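Local coordinates for protein alpha-L-rhamnosidase (Aspergillus terreus, PDB 6GSZ) that probably catalyses the hydrolysis of terminal non-reducing alpha-L-rhamnose residues in alpha-L-rhamnosides, acting as a calcium-binding glycosidase, at residues S424-T429 against A488-A493; K441-I446 against S769-V774; R479-N482 against D486-G489; W536-S541 against K545-E550. One frame throughout, in Å; residues are numbered along the deposited sequence.

Contact 1 (S424-T429 against A488-A493); sequences SDMERT and AGFLRA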
loop_
_atom_site.group_PDB
_atom_site.type_symbol
_atom_site.label_atom_id
_atom_site.label_comp_id
_atom_site.label_asym_id
_atom_site.label_seq_id
_atom_site.Cartn_x
_atom_site.Cartn_y
_atom_site.Cartn_z
ATOM N N SER A 424 3.914 2.976 -4.635
ATOM C CA SER A 424 3.478 4.138 -3.870
ATOM C C SER A 424 4.552 4.514 -2.845
ATOM O O SER A 424 4.981 3.665 -2.050
ATOM C CB SER A 424 2.144 3.845 -3.197
ATOM O OG SER A 424 1.117 3.738 -4.180
ATOM N N ASP A 425 4.962 5.783 -2.855
ATOM C CA ASP A 425 6.206 6.197 -2.180
ATOM C C ASP A 425 5.938 6.616 -0.726
ATOM O O ASP A 425 6.065 7.758 -0.365
ATOM C CB ASP A 425 6.922 7.284 -2.976
ATOM C CG ASP A 425 8.346 7.584 -2.543
ATOM O OD1 ASP A 425 8.912 6.806 -1.758
ATOM O OD2 ASP A 425 8.840 8.644 -2.952
ATOM N N MET A 426 5.524 5.630 0.063
ATOM C CA MET A 426 5.221 5.818 1.468
ATOM C C MET A 426 6.518 5.954 2.270
ATOM O O MET A 426 7.546 5.421 1.923
ATOM C CB MET A 426 4.425 4.602 1.965
ATOM C CG MET A 426 3.043 4.449 1.299
ATOM S SD MET A 426 2.286 2.872 1.704
ATOM C CE MET A 426 3.439 1.734 0.956
ATOM N N GLU A 427 6.407 6.606 3.435
ATOM C CA GLU A 427 7.559 6.734 4.329
ATOM C C GLU A 427 7.802 5.386 5.025
ATOM O O GLU A 427 6.877 4.831 5.627
ATOM C CB GLU A 427 7.297 7.817 5.362
ATOM C CG GLU A 427 8.480 8.067 6.260
ATOM C CD GLU A 427 8.306 9.232 7.227
ATOM O OE1 GLU A 427 7.140 9.627 7.524
ATOM O OE2 GLU A 427 9.355 9.767 7.670
ATOM N N ARG A 428 9.011 4.862 4.897
ATOM C CA ARG A 428 9.408 3.655 5.599
ATOM C C ARG A 428 9.464 3.907 7.114
ATOM O O ARG A 428 10.046 4.908 7.568
ATOM C CB ARG A 428 10.785 3.188 5.121
ATOM C CG ARG A 428 11.254 1.870 5.704
ATOM C CD ARG A 428 10.476 0.664 5.208
ATOM N NE ARG A 428 10.914 -0.528 5.932
ATOM C CZ ARG A 428 12.022 -1.212 5.699
ATOM N NH1 ARG A 428 12.348 -2.257 6.475
ATOM N NH2 ARG A 428 12.768 -0.868 4.642
ATOM N N THR A 429 8.843 2.984 7.859
ATOM C CA THR A 429 8.750 3.123 9.315
ATOM C C THR A 429 9.258 1.900 10.077
ATOM O O THR A 429 9.640 2.082 11.256
ATOM C CB THR A 429 7.316 3.444 9.760
ATOM O OG1 THR A 429 6.397 2.483 9.246
ATOM C CG2 THR A 429 6.884 4.831 9.344
ATOM N N ALA A 488 -1.107 5.376 6.130
ATOM C CA ALA A 488 -2.348 6.012 6.537
ATOM C C ALA A 488 -3.058 6.722 5.359
ATOM O O ALA A 488 -4.273 6.508 5.169
ATOM C CB ALA A 488 -2.090 6.942 7.703
ATOM N N GLY A 489 -2.338 7.602 4.666
ATOM C CA GLY A 489 -2.974 8.324 3.546
ATOM C C GLY A 489 -3.379 7.432 2.379
ATOM O O GLY A 489 -4.484 7.594 1.802
ATOM N N PHE A 490 -2.524 6.463 2.093
ATOM C CA PHE A 490 -2.801 5.474 1.049
ATOM C C PHE A 490 -4.113 4.755 1.337
ATOM O O PHE A 490 -4.964 4.597 0.477
ATOM C CB PHE A 490 -1.610 4.533 0.972
ATOM C CG PHE A 490 -1.697 3.388 0.012
ATOM C CD1 PHE A 490 -2.418 2.260 0.317
ATOM C CD2 PHE A 490 -1.077 3.439 -1.227
ATOM C CE1 PHE A 490 -2.474 1.164 -0.533
ATOM C CE2 PHE A 490 -1.116 2.333 -2.058
ATOM C CZ PHE A 490 -1.837 1.211 -1.743
ATOM N N LEU A 491 -4.268 4.259 2.564
ATOM C CA LEU A 491 -5.476 3.491 2.912
ATOM C C LEU A 491 -6.667 4.413 3.148
ATOM O O LEU A 491 -7.799 3.993 2.888
ATOM C CB LEU A 491 -5.204 2.582 4.104
ATOM C CG LEU A 491 -4.269 1.416 3.809
ATOM C CD1 LEU A 491 -3.908 0.713 5.095
ATOM C CD2 LEU A 491 -4.865 0.440 2.788
ATOM N N ARG A 492 -6.418 5.675 3.544
ATOM C CA ARG A 492 -7.526 6.591 3.646
ATOM C C ARG A 492 -8.276 6.703 2.300
ATOM O O ARG A 492 -9.524 6.691 2.241
ATOM C CB ARG A 492 -7.065 7.972 4.106
ATOM C CG ARG A 492 -8.196 8.925 4.453
ATOM C CD ARG A 492 -7.736 10.315 4.849
ATOM N NE ARG A 492 -8.849 11.017 5.484
ATOM C CZ ARG A 492 -8.688 12.138 6.193
ATOM N NH1 ARG A 492 -7.518 12.791 6.133
ATOM N NH2 ARG A 492 -9.674 12.573 6.997
ATOM N N ALA A 493 -7.483 6.898 1.239
ATOM C CA ALA A 493 -8.026 7.046 -0.113
ATOM C C ALA A 493 -8.761 5.766 -0.547
ATOM O O ALA A 493 -9.908 5.817 -1.071
ATOM C CB ALA A 493 -6.908 7.439 -1.060
#
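The ring of Phe-490 receives Ser-424 at its edge, close to the ring plane, while the sulfur of Met-426 approaches obliquely; Leu-491 CD2, from the same helix, lies in plane at the other edge, and Phe-454 stacks on the ring from outside the two segments. The serine touches with its hydroxyl, OG standing 3.4 Å from Phe-490 CE2. Its methylene adds to the contact, Ser-424 CB being 3.8 Å from Phe-490 CE2. A small side chain suits this place because it can sit beside the ring rim without displacing the ring, and its polar end is satisfied by a hydrogen bond to Ser-456 N. Met-426 forms a Met-aromatic contact: SD is 4.8 Å from the centroid of the Phe-490 ring and 30° off its normal. The sulfur also packs against the root of the aromatic side chain, with SD 4.3 Å from Phe-490 CB. In Phe-490, CG is anti to the backbone N (chi1 177°), which carries the ring out from helix 488-503 to the loop. A long, flexible thioether suits Met-426, since its chain can extend from the loop and set a polarisable atom against the ring while also reaching Phe-454 and Met-450. The contact is buried, about 6 Å from the centre of the chain, and consists of dispersion and weak electrostatic interactions. It packs the link between two beta-sheets, which hold strands 417-424 and 430-434 respectively, onto helix 488-503, a helix of the (alpha/alpha)6 catalytic domain of this glycosidase family.

Contact 2 (K441-I446 against S769-V774); sequences KLHENI and SWLHEV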
loop_
_atom_site.group_PDB
_atom_site.type_symbol
_atom_site.label_atom_id
_atom_site.label_comp_id
_atom_site.label_asym_id
_atom_site.label_seq_id
_atom_site.Cartn_x
_atom_site.Cartn_y
_atom_site.Cartn_z
ATOM N N LYS A 441 15.738 -13.062 6.278
ATOM C CA LYS A 441 15.398 -12.997 4.863
ATOM C C LYS A 441 13.880 -13.024 4.665
ATOM O O LYS A 441 13.364 -12.346 3.762
ATOM C CB LYS A 441 16.054 -14.149 4.100
ATOM C CG LYS A 441 15.758 -14.174 2.599
ATOM C CD LYS A 441 16.227 -12.935 1.866
ATOM C CE LYS A 441 16.365 -13.130 0.372
ATOM N NZ LYS A 441 16.835 -11.884 -0.295
ATOM N N LEU A 442 13.166 -13.832 5.449
ATOM C CA LEU A 442 11.689 -13.831 5.399
ATOM C C LEU A 442 11.145 -12.402 5.539
ATOM O O LEU A 442 10.280 -11.990 4.762
ATOM C CB LEU A 442 11.108 -14.735 6.477
ATOM C CG LEU A 442 9.583 -14.763 6.556
ATOM C CD1 LEU A 442 8.963 -15.244 5.233
ATOM C CD2 LEU A 442 9.146 -15.612 7.754
ATOM N N HIS A 443 11.643 -11.637 6.508
ATOM C CA HIS A 443 11.174 -10.275 6.690
ATOM C C HIS A 443 11.489 -9.419 5.444
ATOM O O HIS A 443 10.664 -8.637 5.014
ATOM C CB HIS A 443 11.683 -9.649 7.998
ATOM C CG HIS A 443 10.984 -8.358 8.244
ATOM N ND1 HIS A 443 11.454 -7.138 7.763
ATOM C CD2 HIS A 443 9.834 -8.101 8.902
ATOM C CE1 HIS A 443 10.595 -6.190 8.124
ATOM N NE2 HIS A 443 9.600 -6.768 8.844
ATOM N N GLU A 444 12.704 -9.546 4.895
ATOM C CA GLU A 444 13.055 -8.824 3.676
ATOM C C GLU A 444 12.063 -9.180 2.549
ATOM O O GLU A 444 11.619 -8.295 1.775
ATOM C CB GLU A 444 14.525 -9.098 3.362
ATOM C CG GLU A 444 15.018 -8.326 2.168
ATOM C CD GLU A 444 16.532 -8.282 1.958
ATOM O OE1 GLU A 444 17.278 -8.841 2.771
ATOM O OE2 GLU A 444 16.946 -7.671 0.967
ATOM N N ASN A 445 11.696 -10.456 2.468
ATOM C CA ASN A 445 10.778 -10.919 1.427
ATOM C C ASN A 445 9.376 -10.331 1.620
ATOM O O ASN A 445 8.716 -9.977 0.622
ATOM C CB ASN A 445 10.672 -12.443 1.376
ATOM C CG ASN A 445 11.949 -13.107 0.900
ATOM O OD1 ASN A 445 12.959 -12.438 0.594
ATOM N ND2 ASN A 445 11.917 -14.436 0.881
ATOM N N ILE A 446 8.942 -10.192 2.877
ATOM C CA ILE A 446 7.667 -9.559 3.187
ATOM C C ILE A 446 7.682 -8.087 2.781
ATOM O O ILE A 446 6.756 -7.547 2.123
ATOM C CB ILE A 446 7.331 -9.708 4.683
ATOM C CG1 ILE A 446 7.135 -11.189 5.016
ATOM C CG2 ILE A 446 6.122 -8.873 5.065
ATOM C CD1 ILE A 446 7.050 -11.487 6.517
ATOM N N SER A 769 3.730 -9.424 11.303
ATOM C CA SER A 769 3.299 -8.802 12.567
ATOM C C SER A 769 3.757 -9.587 13.785
ATOM O O SER A 769 3.948 -8.987 14.836
ATOM C CB SER A 769 1.804 -8.571 12.620
ATOM O OG SER A 769 1.074 -9.769 12.552
ATOM N N TRP A 770 3.878 -10.908 13.646
ATOM C CA TRP A 770 4.373 -11.716 14.768
ATOM C C TRP A 770 5.867 -11.440 14.968
ATOM O O TRP A 770 6.371 -11.372 16.111
ATOM C CB TRP A 770 4.098 -13.207 14.553
ATOM C CG TRP A 770 4.220 -14.035 15.793
ATOM C CD1 TRP A 770 3.223 -14.257 16.685
ATOM C CD2 TRP A 770 5.361 -14.791 16.220
ATOM N NE1 TRP A 770 3.685 -15.058 17.687
ATOM C CE2 TRP A 770 4.995 -15.375 17.454
ATOM C CE3 TRP A 770 6.662 -14.991 15.738
ATOM C CZ2 TRP A 770 5.867 -16.188 18.173
ATOM C CZ3 TRP A 770 7.519 -15.792 16.458
ATOM C CH2 TRP A 770 7.122 -16.389 17.653
ATOM N N LEU A 771 6.623 -11.317 13.881
ATOM C CA LEU A 771 8.033 -10.923 13.987
ATOM C C LEU A 771 8.158 -9.580 14.714
ATOM O O LEU A 771 8.968 -9.403 15.626
ATOM C CB LEU A 771 8.677 -10.831 12.608
ATOM C CG LEU A 771 8.557 -12.051 11.696
ATOM C CD1 LEU A 771 9.301 -11.824 10.383
ATOM C CD2 LEU A 771 8.961 -13.354 12.271
ATOM N N HIS A 772 7.299 -8.639 14.364
ATOM C CA HIS A 772 7.380 -7.296 14.919
ATOM C C HIS A 772 6.996 -7.312 16.403
ATOM O O HIS A 772 7.643 -6.602 17.219
ATOM C CB HIS A 772 6.470 -6.306 14.163
ATOM C CG HIS A 772 6.709 -6.215 12.686
ATOM N ND1 HIS A 772 5.671 -5.932 11.828
ATOM C CD2 HIS A 772 7.828 -6.358 11.938
ATOM C CE1 HIS A 772 6.178 -5.895 10.600
ATOM N NE2 HIS A 772 7.498 -6.149 10.633
ATOM N N GLU A 773 5.846 -7.942 16.694
ATOM C CA GLU A 773 5.195 -7.759 18.008
ATOM C C GLU A 773 5.679 -8.753 19.070
ATOM O O GLU A 773 5.587 -8.446 20.254
ATOM C CB GLU A 773 3.679 -7.919 17.909
ATOM C CG GLU A 773 3.027 -6.907 16.970
ATOM C CD GLU A 773 1.505 -6.984 16.956
ATOM O OE1 GLU A 773 0.916 -7.689 17.822
ATOM O OE2 GLU A 773 0.911 -6.405 16.029
ATOM N N VAL A 774 6.135 -9.926 18.665
ATOM C CA VAL A 774 6.473 -10.968 19.621
ATOM C C VAL A 774 7.991 -11.173 19.657
ATOM O O VAL A 774 8.604 -11.088 20.723
ATOM C CB VAL A 774 5.696 -12.273 19.349
ATOM C CG1 VAL A 774 6.098 -13.326 20.338
ATOM C CG2 VAL A 774 4.191 -12.040 19.427
#
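Helices 441-446 and 769-774 run at 120° to each other, their axes 11.2 Å apart at closest approach, with His-443 and Leu-771 at the point where the backbones come nearest. This wide separation leaves room for two imidazoles to meet between them. His-443 NE2 and His-772 NE2 share a hydrogen bond of 2.8 Å, in which either nitrogen could be the donor. Each nitrogen lies at the edge of the other's ring, near its plane; the rings meet rim to rim with their planes 71° apart, so there is no stacking between them. Histidine suits both places because an imidazole can offer either an N-H or a lone pair. One shared proton satisfies two buried nitrogens, and the pair would probably disfavour both rings being charged at once. CG of His-443 is anti to the backbone N (chi1 -170°), which extends the ring across the gap. In His-772, CG is instead anti to the carbonyl carbon (chi1 -56°); the ring lies beside the backbone N and its NE2 edge reaches His-443. Leu-771 packs beside the root of the His-443 ring: its CD1 lies 4.0 Å from both His-443 CB and His-443 CD2, and makes a looser contact with Ile-446 CD1 at 4.5 Å. Phe-432 meets the His-443 ring, and Phe-483 stacks on that of His-772. The contact joins the early helix 437-453 to the late helix 768-775 of the catalytic domain, as expected where the two ends of a closed (alpha/alpha)6 barrel come together.

Contact 3 (R479-N482 against D486-G489); sequences RTAN and DTAG. With CA (calcium ion), chain K.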
loop_
_atom_site.group_PDB
_atom_site.type_symbol
_atom_site.label_atom_id
_atom_site.label_comp_id
_atom_site.label_asym_id
_atom_site.label_seq_id
_atom_site.Cartn_x
_atom_site.Cartn_y
_atom_site.Cartn_z
ATOM N N ARG A 479 -2.202 -5.268 9.489
ATOM C CA ARG A 479 -1.498 -5.165 10.740
ATOM C C ARG A 479 0.022 -5.162 10.511
ATOM O O ARG A 479 0.778 -4.423 11.170
ATOM C CB ARG A 479 -1.928 -6.322 11.648
ATOM C CG ARG A 479 -1.359 -6.329 13.055
ATOM C CD ARG A 479 -2.063 -7.431 13.810
ATOM N NE ARG A 479 -1.552 -7.634 15.157
ATOM C CZ ARG A 479 -2.157 -8.459 16.036
ATOM N NH1 ARG A 479 -3.320 -9.052 15.748
ATOM N NH2 ARG A 479 -1.611 -8.650 17.223
ATOM N N THR A 480 0.479 -6.003 9.592
ATOM C CA THR A 480 1.857 -6.055 9.166
ATOM C C THR A 480 2.236 -4.767 8.382
ATOM O O THR A 480 3.254 -4.103 8.637
ATOM C CB THR A 480 2.125 -7.322 8.335
ATOM O OG1 THR A 480 1.791 -8.485 9.103
ATOM C CG2 THR A 480 3.578 -7.378 7.893
ATOM N N ALA A 481 1.414 -4.442 7.380
ATOM C CA ALA A 481 1.734 -3.370 6.453
ATOM C C ALA A 481 1.953 -2.041 7.177
ATOM O O ALA A 481 2.880 -1.304 6.882
ATOM C CB ALA A 481 0.585 -3.189 5.488
ATOM N N ASN A 482 1.067 -1.731 8.159
ATOM C CA ASN A 482 1.046 -0.461 8.799
ATOM C C ASN A 482 2.241 -0.254 9.760
ATOM O O ASN A 482 2.486 0.883 10.206
ATOM C CB ASN A 482 -0.219 -0.289 9.646
ATOM C CG ASN A 482 -1.524 -0.320 8.892
ATOM O OD1 ASN A 482 -1.525 -0.331 7.634
ATOM N ND2 ASN A 482 -2.652 -0.194 9.593
ATOM N N ASP A 486 4.287 3.869 6.556
ATOM C CA ASP A 486 3.191 4.749 6.907
ATOM C C ASP A 486 2.152 4.708 5.775
ATOM O O ASP A 486 2.283 5.373 4.736
ATOM C CB ASP A 486 3.686 6.156 7.202
ATOM C CG ASP A 486 2.587 7.097 7.670
ATOM O OD1 ASP A 486 1.388 6.831 7.398
ATOM O OD2 ASP A 486 2.953 8.044 8.434
ATOM N N THR A 487 1.160 3.828 5.971
ATOM C CA THR A 487 0.115 3.562 4.999
ATOM C C THR A 487 -1.132 4.417 5.185
ATOM O O THR A 487 -2.118 4.198 4.473
ATOM C CB THR A 487 -0.347 2.120 5.174
ATOM O OG1 THR A 487 -0.707 2.014 6.545
ATOM C CG2 THR A 487 0.759 1.122 4.877
ATOM N N ALA A 488 -1.107 5.376 6.130
ATOM C CA ALA A 488 -2.348 6.012 6.537
ATOM C C ALA A 488 -3.058 6.722 5.359
ATOM O O ALA A 488 -4.273 6.508 5.169
ATOM C CB ALA A 488 -2.090 6.942 7.703
ATOM N N GLY A 489 -2.338 7.602 4.666
ATOM C CA GLY A 489 -2.974 8.324 3.546
ATOM C C GLY A 489 -3.379 7.432 2.379
ATOM O O GLY A 489 -4.484 7.594 1.802
HETATM CA CA CA K . 2.445 9.750 9.840
HETATM O O HOH W 1 0.471 9.165 8.931
HETATM O O HOH W 2 3.275 8.014 11.403
HETATM O O HOH W 3 4.178 10.850 11.113
#
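Asn-482 and Thr-487 brace the tight turn between helices 471-484 and 488-503, beside a calcium site to which the intervening chain contributes Asp-486. The bond across the turn runs from Thr-487 OG1 to Asn-482 OD1, 2.7 Å. The hydroxyl comes in above the amide rather than along a lone pair, with a C=O...donor angle of 113° and a position 60° out of the carbonyl plane. Thr-487 OG1 sits between the backbone N and the carbonyl carbon (chi1 55°), and this rotation sends its methyl to Ala-481, where CG2 is 3.8 Å from Ala-481 O. Threonine thus serves both ends: a donor for the amide and an apolar branch against the last turn of the first helix. Asparagine fits opposite because its amide has a second function; Asn-482 ND2 bonds to Ser-541 OG, which fixes the flip of the group. Asp-486 points the other way and divides its carboxylate. OD1 accepts from Ala-488 N at 3.2 Å, a capping bond that opens helix 488-503 as an Asx turn, and it takes a weak bond from water 1. OD2 binds the calcium ion at 2.3 Å, and water 1, 2.2 Å from the metal, belongs to the same shell. Waters 2 and 3 are also ligands, and three atoms from other parts of the structure complete the site. In the fold, the turn packs on helix 437-453, through Met-450 against Ala-481 and Thr-487, and on helix 530-542, through Phe-542 against Asp-486 and Thr-487.

Contact 4 (W536-S541 against K545-E550); sequences WQLYES and KVMLEE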
loop_
_atom_site.group_PDB
_atom_site.type_symbol
_atom_site.label_atom_id
_atom_site.label_comp_id
_atom_site.label_asym_id
_atom_site.label_seq_id
_atom_site.Cartn_x
_atom_site.Cartn_y
_atom_site.Cartn_z
ATOM N N TRP A 536 -10.516 -0.603 11.580
ATOM C CA TRP A 536 -10.171 -0.862 12.985
ATOM C C TRP A 536 -8.640 -0.850 13.147
ATOM O O TRP A 536 -8.090 -0.231 14.064
ATOM C CB TRP A 536 -10.746 -2.210 13.416
ATOM C CG TRP A 536 -10.407 -2.629 14.823
ATOM C CD1 TRP A 536 -11.070 -2.318 15.959
ATOM C CD2 TRP A 536 -9.314 -3.462 15.203
ATOM N NE1 TRP A 536 -10.473 -2.914 17.033
ATOM C CE2 TRP A 536 -9.358 -3.585 16.612
ATOM C CE3 TRP A 536 -8.257 -4.027 14.498
ATOM C CZ2 TRP A 536 -8.387 -4.305 17.305
ATOM C CZ3 TRP A 536 -7.292 -4.734 15.178
ATOM C CH2 TRP A 536 -7.366 -4.872 16.565
ATOM N N GLN A 537 -7.941 -1.563 12.264
ATOM C CA GLN A 537 -6.484 -1.631 12.299
ATOM C C GLN A 537 -5.843 -0.255 12.038
ATOM O O GLN A 537 -4.743 0.058 12.550
ATOM C CB GLN A 537 -5.925 -2.731 11.418
ATOM C CG GLN A 537 -4.413 -2.864 11.472
ATOM C CD GLN A 537 -3.905 -3.242 12.852
ATOM O OE1 GLN A 537 -4.232 -4.308 13.338
ATOM N NE2 GLN A 537 -3.048 -2.392 13.415
ATOM N N LEU A 538 -6.432 0.504 11.100
ATOM C CA LEU A 538 -5.881 1.786 10.783
ATOM C C LEU A 538 -5.871 2.667 12.042
ATOM O O LEU A 538 -4.941 3.452 12.237
ATOM C CB LEU A 538 -6.677 2.398 9.622
ATOM C CG LEU A 538 -5.972 3.457 8.817
ATOM C CD1 LEU A 538 -4.717 2.918 8.124
ATOM C CD2 LEU A 538 -6.951 4.031 7.814
ATOM N N TYR A 539 -6.973 2.597 12.810
ATOM C CA TYR A 539 -7.057 3.371 14.051
ATOM C C TYR A 539 -6.057 2.861 15.126
ATOM O O TYR A 539 -5.349 3.681 15.712
ATOM C CB TYR A 539 -8.490 3.330 14.561
ATOM C CG TYR A 539 -8.688 4.141 15.810
ATOM C CD1 TYR A 539 -8.525 5.508 15.767
ATOM C CD2 TYR A 539 -9.015 3.584 17.028
ATOM C CE1 TYR A 539 -8.675 6.320 16.881
ATOM C CE2 TYR A 539 -9.238 4.379 18.143
ATOM C CZ TYR A 539 -9.054 5.755 18.081
ATOM O OH TYR A 539 -9.202 6.555 19.176
ATOM N N GLU A 540 -5.921 1.538 15.236
ATOM C CA GLU A 540 -4.930 0.976 16.146
ATOM C C GLU A 540 -3.535 1.527 15.803
ATOM O O GLU A 540 -2.738 1.903 16.686
ATOM C CB GLU A 540 -4.904 -0.535 16.074
ATOM C CG GLU A 540 -6.138 -1.179 16.684
ATOM C CD GLU A 540 -6.354 -0.952 18.163
ATOM O OE1 GLU A 540 -5.477 -1.394 18.940
ATOM O OE2 GLU A 540 -7.377 -0.296 18.494
ATOM N N SER A 541 -3.250 1.621 14.495
ATOM C CA SER A 541 -1.889 1.998 14.065
ATOM C C SER A 541 -1.641 3.514 14.166
ATOM O O SER A 541 -0.521 3.941 14.551
ATOM C CB SER A 541 -1.704 1.567 12.620
ATOM O OG SER A 541 -1.687 0.159 12.521
ATOM N N LYS A 545 -8.986 9.834 14.966
ATOM C CA LYS A 545 -10.411 9.731 15.275
ATOM C C LYS A 545 -11.277 10.250 14.114
ATOM O O LYS A 545 -12.401 9.814 13.954
ATOM C CB LYS A 545 -10.727 10.443 16.608
ATOM C CG LYS A 545 -10.211 9.690 17.827
ATOM C CD LYS A 545 -10.982 9.881 19.139
ATOM C CE LYS A 545 -10.111 9.496 20.313
ATOM N NZ LYS A 545 -8.903 10.350 20.385
ATOM N N VAL A 546 -10.782 11.247 13.371
ATOM C CA VAL A 546 -11.527 11.803 12.232
ATOM C C VAL A 546 -11.690 10.745 11.133
ATOM O O VAL A 546 -12.789 10.564 10.591
ATOM C CB VAL A 546 -10.891 13.105 11.708
ATOM C CG1 VAL A 546 -11.563 13.572 10.414
ATOM C CG2 VAL A 546 -10.952 14.170 12.777
ATOM N N MET A 547 -10.589 10.061 10.826
ATOM C CA MET A 547 -10.642 9.031 9.837
ATOM C C MET A 547 -11.515 7.846 10.306
ATOM O O MET A 547 -12.257 7.241 9.526
ATOM C CB MET A 547 -9.218 8.632 9.458
ATOM C CG MET A 547 -9.156 7.636 8.389
ATOM S SD MET A 547 -7.525 7.564 7.586
ATOM C CE MET A 547 -6.459 7.149 8.961
ATOM N N LEU A 548 -11.450 7.534 11.608
ATOM C CA LEU A 548 -12.318 6.451 12.124
ATOM C C LEU A 548 -13.796 6.820 11.949
ATOM O O LEU A 548 -14.612 6.013 11.497
ATOM C CB LEU A 548 -11.987 6.169 13.587
ATOM C CG LEU A 548 -12.728 4.981 14.194
ATOM C CD1 LEU A 548 -12.377 3.695 13.503
ATOM C CD2 LEU A 548 -12.419 4.867 15.688
ATOM N N GLU A 549 -14.137 8.081 12.249
ATOM C CA GLU A 549 -15.510 8.545 12.046
ATOM C C GLU A 549 -15.907 8.482 10.556
ATOM O O GLU A 549 -17.024 8.036 10.274
ATOM C CB GLU A 549 -15.694 9.967 12.563
ATOM C CG GLU A 549 -17.108 10.480 12.475
ATOM C CD GLU A 549 -18.076 9.854 13.454
ATOM O OE1 GLU A 549 -17.702 9.723 14.639
ATOM O OE2 GLU A 549 -19.214 9.522 13.024
ATOM N N GLU A 550 -15.024 8.887 9.625
ATOM C CA GLU A 550 -15.437 8.826 8.198
ATOM C C GLU A 550 -15.626 7.383 7.735
ATOM O O GLU A 550 -16.428 7.141 6.807
ATOM C CB GLU A 550 -14.480 9.658 7.356
ATOM C CG GLU A 550 -13.235 8.994 6.881
ATOM C CD GLU A 550 -12.158 9.947 6.372
ATOM O OE1 GLU A 550 -12.158 11.135 6.832
ATOM O OE2 GLU A 550 -11.298 9.486 5.578
#
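Tyr-539 reaches from its helix over Leu-548 to Lys-545, and each step of the side chain has a neighbour on the antiparallel helix. CB starts the path 4.0 Å from Leu-548 CD1. Beyond it the ring opens with CG 3.8 Å from Leu-548 CD2, and this methyl lies over the middle of one face, 10° off the ring normal: a CH-pi contact. CE1 then meets the aliphatic stem of the lysine, 3.8 Å from Lys-545 CG, in an oblique approach. At the tip, OH is 3.3 Å from Lys-545 CE, whereas Lys-545 NZ stands 4.0 Å from that hydroxyl. CG of Tyr-539 is anti to the backbone N (chi1 -178°), which extends the ring between the helices. Tyrosine suits this border position, its face lying on leucine and its hydroxyl toward the exposed end of the interface. Deeper in, Leu-538 packs against Met-547; their 3.4 Å CD2 to CE approach is doubtful because Met-547 has two conformers. The helices, at 174°, form a helical hairpin with axes 9.6 Å apart, and Ile-616 and Ser-619 of helix 598-619 also touch Leu-548. Chemically the contact is one of dispersion and CH-pi attraction, with the lysine's methylenes, probably polarised by the nearby ammonium, lying against the phenol oxygen.

From the N terminus, the loop 424-429 comes first; contact 1 closes when it meets helix 488-503. Before that happens, helix 437-453 starts contact 2, which closes only at helix 768-775, so the two cross. Contact 3 is a short closure around the turn joining helices 471-484 and 488-503; it ends on the same helix as contact 1 and shares Ala-488 and Gly-489 with it. Contact 4 follows in series, a local helical hairpin, and like contact 3 is nested inside the long loop of contact 2. Salt bridges, Arg-492 to Glu-550 and Arg-479 to Glu-773, tie contact 1 to contact 4 and contact 3 to contact 2.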